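Local structure of ABC transporter substrate-binding protein (Bradyrhizobium japonicum, 4I1D) at residues Ser99-Gln113 and Val219-Leu233. The protein probably serves as the periplasmic solute-binding component of an ABC transporter, binds d-malate in the crystal and may bind polyamines. Numbering follows the deposited sequence.
With SO4 (sulfate ion), chain K; ACT (acetate ion), chain R.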
# COMPACT_ATOMS: atom_id res chain seq x y z
N SER A 99 29.21 9.85 -30.84
CA SER A 99 28.05 10.35 -31.57
C SER A 99 28.41 11.43 -32.58
O SER A 99 29.50 11.98 -32.55
CB SER A 99 27.02 10.91 -30.60
OG SER A 99 27.50 12.09 -29.98
N VAL A 100 27.46 11.70 -33.48
CA VAL A 100 27.58 12.82 -34.42
C VAL A 100 26.28 13.60 -34.44
O VAL A 100 25.20 13.00 -34.52
CB VAL A 100 27.89 12.36 -35.86
CG1 VAL A 100 28.23 13.57 -36.74
CG2 VAL A 100 29.03 11.36 -35.87
N SER A 101 26.37 14.92 -34.37
CA SER A 101 25.19 15.79 -34.42
C SER A 101 24.36 15.53 -35.67
O SER A 101 24.90 15.45 -36.78
CB SER A 101 25.58 17.26 -34.34
OG SER A 101 26.32 17.52 -33.16
N TYR A 102 23.05 15.43 -35.49
CA TYR A 102 22.17 14.96 -36.57
C TYR A 102 21.20 16.04 -37.05
O TYR A 102 20.99 16.21 -38.24
CB TYR A 102 21.44 13.71 -36.10
CG TYR A 102 20.53 13.04 -37.11
CD1 TYR A 102 21.00 12.60 -38.34
CD2 TYR A 102 19.20 12.78 -36.79
CE1 TYR A 102 20.16 11.96 -39.24
CE2 TYR A 102 18.36 12.16 -37.67
CZ TYR A 102 18.84 11.74 -38.89
OH TYR A 102 17.99 11.10 -39.76
N GLU A 103 20.63 16.79 -36.10
CA GLU A 103 19.74 17.90 -36.41
C GLU A 103 19.58 18.82 -35.19
O GLU A 103 19.70 18.37 -34.05
CB GLU A 103 18.38 17.37 -36.85
CG GLU A 103 17.74 16.43 -35.84
CD GLU A 103 16.98 17.15 -34.73
OE1 GLU A 103 16.79 16.56 -33.64
OE2 GLU A 103 16.54 18.30 -34.93
N PHE A 104 19.29 20.09 -35.43
CA PHE A 104 19.08 21.04 -34.35
C PHE A 104 17.62 21.46 -34.26
O PHE A 104 16.98 21.70 -35.29
CB PHE A 104 19.94 22.28 -34.54
CG PHE A 104 21.39 22.04 -34.31
CD1 PHE A 104 22.21 21.64 -35.35
CD2 PHE A 104 21.95 22.24 -33.05
CE1 PHE A 104 23.56 21.43 -35.14
CE2 PHE A 104 23.29 22.03 -32.83
CZ PHE A 104 24.10 21.62 -33.87
N TYR A 105 17.10 21.52 -33.03
CA TYR A 105 15.77 22.04 -32.75
C TYR A 105 15.82 23.01 -31.59
O TYR A 105 16.79 23.02 -30.84
CB TYR A 105 14.80 20.91 -32.43
CG TYR A 105 15.16 20.07 -31.21
CD1 TYR A 105 14.49 20.23 -30.00
CD2 TYR A 105 16.15 19.11 -31.29
CE1 TYR A 105 14.81 19.43 -28.90
CE2 TYR A 105 16.47 18.32 -30.19
CZ TYR A 105 15.80 18.48 -29.00
OH TYR A 105 16.14 17.69 -27.93
N SER A 106 14.76 23.80 -31.42
CA SER A 106 14.71 24.77 -30.33
C SER A 106 13.47 24.62 -29.47
O SER A 106 12.40 24.27 -29.96
CB SER A 106 14.77 26.19 -30.89
OG SER A 106 15.94 26.39 -31.66
N SER A 107 13.64 24.88 -28.17
CA SER A 107 12.51 25.14 -27.30
C SER A 107 12.32 26.65 -27.33
O SER A 107 13.25 27.39 -27.05
CB SER A 107 12.80 24.68 -25.87
OG SER A 107 12.90 23.27 -25.81
N VAL A 108 11.13 27.10 -27.70
CA VAL A 108 10.90 28.53 -27.90
C VAL A 108 9.67 29.06 -27.15
O VAL A 108 8.78 28.30 -26.76
CB VAL A 108 10.75 28.88 -29.41
CG1 VAL A 108 12.08 28.67 -30.15
CG2 VAL A 108 9.64 28.06 -30.06
N LEU A 109 9.66 30.37 -26.93
CA LEU A 109 8.48 31.07 -26.48
C LEU A 109 7.48 31.14 -27.64
O LEU A 109 7.71 31.85 -28.63
CB LEU A 109 8.86 32.47 -26.00
CG LEU A 109 7.74 33.42 -25.52
CD1 LEU A 109 6.83 32.72 -24.55
CD2 LEU A 109 8.30 34.71 -24.90
N ALA A 110 6.39 30.38 -27.53
CA ALA A 110 5.31 30.42 -28.51
C ALA A 110 4.15 31.18 -27.89
O ALA A 110 4.01 31.23 -26.66
CB ALA A 110 4.87 28.99 -28.90
N TYR A 111 3.32 31.77 -28.75
CA TYR A 111 2.28 32.66 -28.27
C TYR A 111 1.17 32.79 -29.32
O TYR A 111 1.41 32.64 -30.50
CB TYR A 111 2.87 34.03 -27.94
CG TYR A 111 3.47 34.72 -29.15
CD1 TYR A 111 4.83 34.60 -29.44
CD2 TYR A 111 2.69 35.48 -30.00
CE1 TYR A 111 5.39 35.23 -30.54
CE2 TYR A 111 3.23 36.11 -31.12
CZ TYR A 111 4.58 35.97 -31.38
OH TYR A 111 5.13 36.59 -32.49
N SER A 112 -0.04 33.07 -28.85
CA SER A 112 -1.20 33.29 -29.70
C SER A 112 -1.22 34.70 -30.32
O SER A 112 -1.06 35.71 -29.61
CB SER A 112 -2.47 33.07 -28.89
OG SER A 112 -3.59 33.68 -29.50
N GLN A 113 -1.43 34.76 -31.62
CA GLN A 113 -1.55 36.05 -32.30
C GLN A 113 -2.91 36.69 -32.09
O GLN A 113 -3.05 37.90 -32.27
CB GLN A 113 -1.27 35.93 -33.80
CG GLN A 113 0.19 35.67 -34.14
CD GLN A 113 0.35 35.10 -35.54
OE1 GLN A 113 -0.63 34.66 -36.16
NE2 GLN A 113 1.57 35.12 -36.05
N VAL A 219 -1.01 31.47 -34.41
CA VAL A 219 0.03 31.44 -33.39
C VAL A 219 1.40 31.60 -34.03
O VAL A 219 1.55 31.45 -35.24
CB VAL A 219 0.01 30.12 -32.59
CG1 VAL A 219 -1.41 29.81 -32.12
CG2 VAL A 219 0.55 28.98 -33.44
N SER A 220 2.40 31.92 -33.22
CA SER A 220 3.75 32.10 -33.73
C SER A 220 4.74 31.94 -32.59
O SER A 220 4.38 31.49 -31.50
CB SER A 220 3.89 33.50 -34.36
OG SER A 220 5.17 33.66 -34.95
N PHE A 221 6.00 32.30 -32.85
CA PHE A 221 7.04 32.17 -31.84
C PHE A 221 8.23 33.02 -32.20
O PHE A 221 8.34 33.52 -33.32
CB PHE A 221 7.47 30.70 -31.67
CG PHE A 221 8.35 30.18 -32.77
CD1 PHE A 221 7.80 29.56 -33.88
CD2 PHE A 221 9.73 30.30 -32.69
CE1 PHE A 221 8.62 29.06 -34.90
CE2 PHE A 221 10.56 29.81 -33.70
CZ PHE A 221 10.00 29.19 -34.81
N THR A 222 9.14 33.18 -31.24
CA THR A 222 10.38 33.90 -31.48
C THR A 222 11.54 32.99 -31.16
O THR A 222 11.42 32.10 -30.31
CB THR A 222 10.49 35.16 -30.59
OG1 THR A 222 11.74 35.81 -30.84
CG2 THR A 222 10.42 34.77 -29.12
N TYR A 223 12.66 33.19 -31.85
CA TYR A 223 13.87 32.47 -31.49
C TYR A 223 14.61 33.21 -30.36
O TYR A 223 15.52 32.66 -29.72
CB TYR A 223 14.79 32.25 -32.70
CG TYR A 223 14.40 31.07 -33.57
CD1 TYR A 223 14.47 29.76 -33.09
CD2 TYR A 223 14.00 31.26 -34.89
CE1 TYR A 223 14.12 28.68 -33.88
CE2 TYR A 223 13.65 30.18 -35.70
CZ TYR A 223 13.72 28.89 -35.19
OH TYR A 223 13.38 27.83 -36.00
N ASN A 224 14.21 34.45 -30.11
CA ASN A 224 14.88 35.21 -29.05
C ASN A 224 14.84 34.46 -27.72
O ASN A 224 13.76 34.10 -27.23
CB ASN A 224 14.29 36.60 -28.89
CG ASN A 224 15.17 37.50 -28.05
OD1 ASN A 224 16.39 37.52 -28.22
ND2 ASN A 224 14.56 38.23 -27.12
N GLN A 225 16.01 34.22 -27.14
CA GLN A 225 16.13 33.50 -25.88
C GLN A 225 15.64 32.06 -25.97
O GLN A 225 15.34 31.43 -24.96
CB GLN A 225 15.42 34.22 -24.73
CG GLN A 225 16.01 35.59 -24.40
CD GLN A 225 15.80 35.99 -22.94
OE1 GLN A 225 14.77 35.66 -22.34
NE2 GLN A 225 16.78 36.67 -22.37
N GLY A 226 15.55 31.54 -27.20
CA GLY A 226 15.22 30.14 -27.38
C GLY A 226 16.34 29.29 -26.84
O GLY A 226 17.47 29.76 -26.70
N ILE A 227 16.04 28.04 -26.50
CA ILE A 227 17.08 27.10 -26.11
C ILE A 227 17.41 26.17 -27.29
O ILE A 227 16.58 25.34 -27.71
CB ILE A 227 16.67 26.27 -24.87
CG1 ILE A 227 16.39 27.19 -23.68
CG2 ILE A 227 17.76 25.28 -24.53
CD1 ILE A 227 15.03 27.83 -23.72
N LEU A 228 18.61 26.32 -27.83
CA LEU A 228 19.03 25.59 -29.03
C LEU A 228 19.59 24.23 -28.65
O LEU A 228 20.55 24.13 -27.87
CB LEU A 228 20.06 26.39 -29.81
CG LEU A 228 20.58 25.73 -31.09
CD1 LEU A 228 19.43 25.29 -32.01
CD2 LEU A 228 21.52 26.68 -31.80
N GLN A 229 18.99 23.18 -29.19
CA GLN A 229 19.33 21.82 -28.81
C GLN A 229 19.55 20.95 -30.04
O GLN A 229 19.35 21.41 -31.17
CB GLN A 229 18.20 21.24 -27.97
CG GLN A 229 17.95 22.02 -26.68
CD GLN A 229 16.54 21.81 -26.15
OE1 GLN A 229 15.70 22.72 -26.20
NE2 GLN A 229 16.28 20.62 -25.65
N SER A 230 19.95 19.70 -29.83
CA SER A 230 20.20 18.80 -30.95
C SER A 230 20.03 17.33 -30.57
O SER A 230 20.21 16.95 -29.41
CB SER A 230 21.63 18.99 -31.47
OG SER A 230 22.56 18.48 -30.53
N THR A 231 19.71 16.50 -31.56
CA THR A 231 19.88 15.06 -31.41
C THR A 231 21.12 14.62 -32.18
O THR A 231 21.62 15.33 -33.07
CB THR A 231 18.65 14.25 -31.88
OG1 THR A 231 18.35 14.60 -33.24
CG2 THR A 231 17.43 14.54 -30.99
N SER A 232 21.63 13.44 -31.82
CA SER A 232 22.79 12.85 -32.47
C SER A 232 22.54 11.37 -32.77
O SER A 232 21.71 10.72 -32.13
CB SER A 232 24.04 13.00 -31.59
OG SER A 232 24.36 14.36 -31.36
N LEU A 233 23.28 10.84 -33.75
CA LEU A 233 23.22 9.42 -34.07
C LEU A 233 24.33 8.69 -33.33
O LEU A 233 25.45 9.21 -33.23
CB LEU A 233 23.39 9.22 -35.57
CG LEU A 233 22.42 9.97 -36.48
CD1 LEU A 233 22.65 9.52 -37.91
CD2 LEU A 233 20.98 9.69 -36.07
S SO4 K . 12.08 38.26 -33.11
O1 SO4 K . 12.00 39.18 -34.25
O2 SO4 K . 12.28 36.89 -33.58
O3 SO4 K . 13.19 38.67 -32.24
O4 SO4 K . 10.81 38.34 -32.39
C ACT R . -6.18 30.46 -31.11
O ACT R . -5.41 31.21 -30.45
OXT ACT R . -5.67 29.89 -32.11
CH3 ACT R . -7.62 30.28 -30.72
O HOH W 1 27.25 14.28 -31.05
O HOH W 2 12.28 31.61 -27.70
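Backbone hydrogen bonds pair strand 100-112 antiparallel with both arms of 219-233, among them Gln-229 N to Tyr-105 O (2.8 Å) and Ile-227 N to Ser-107 O. Tyr-102 and Glu-103 together face Thr-231 in a classic beta bulge: Tyr-102 N gives its hydrogen to Thr-231 O at 2.8 Å, and Thr-231 N bonds to Glu-103 O. Beside it, Glu-103 bends at chi2 (84°) and brings OE1 back to within 2.5 Å of Thr-231 OG1, which also has Asp-61 as a partner. A water accepts from Leu-109 N and donates to the carbonyls of Thr-222 and Asn-224, beside the type II turn Tyr-223 to Gly-226. Leu-233 lays CD2 over the centre of the Tyr-102 ring, 3.6 Å from its centroid, the ring being carried there with CG anti to the backbone N (chi1 -177°). Replacing Tyr-102 with an alanine would probably leave Leu-233 without this aromatic face and Gln-18 without its hydroxyl partner. Gln-229 CB also lies over a face of the Tyr-105 ring, but offset toward the rim. Ahead of the turn, Phe-221 CD2 meets Val-108 CG2 at 3.5 Å, while Val-108 CG1 touches the Tyr-223 ring; Phe-221 CE2 in turn sits over the centre of that ring. The long paired strands run between the two lobes, as in periplasmic binding proteins whose lobes are joined by crossing strands. Strand 59-63 and helix 12-30 pack around Tyr-102, and helix 206-214, which carries the malate-binding Arg-208, lies against Ala-110 and Phe-221.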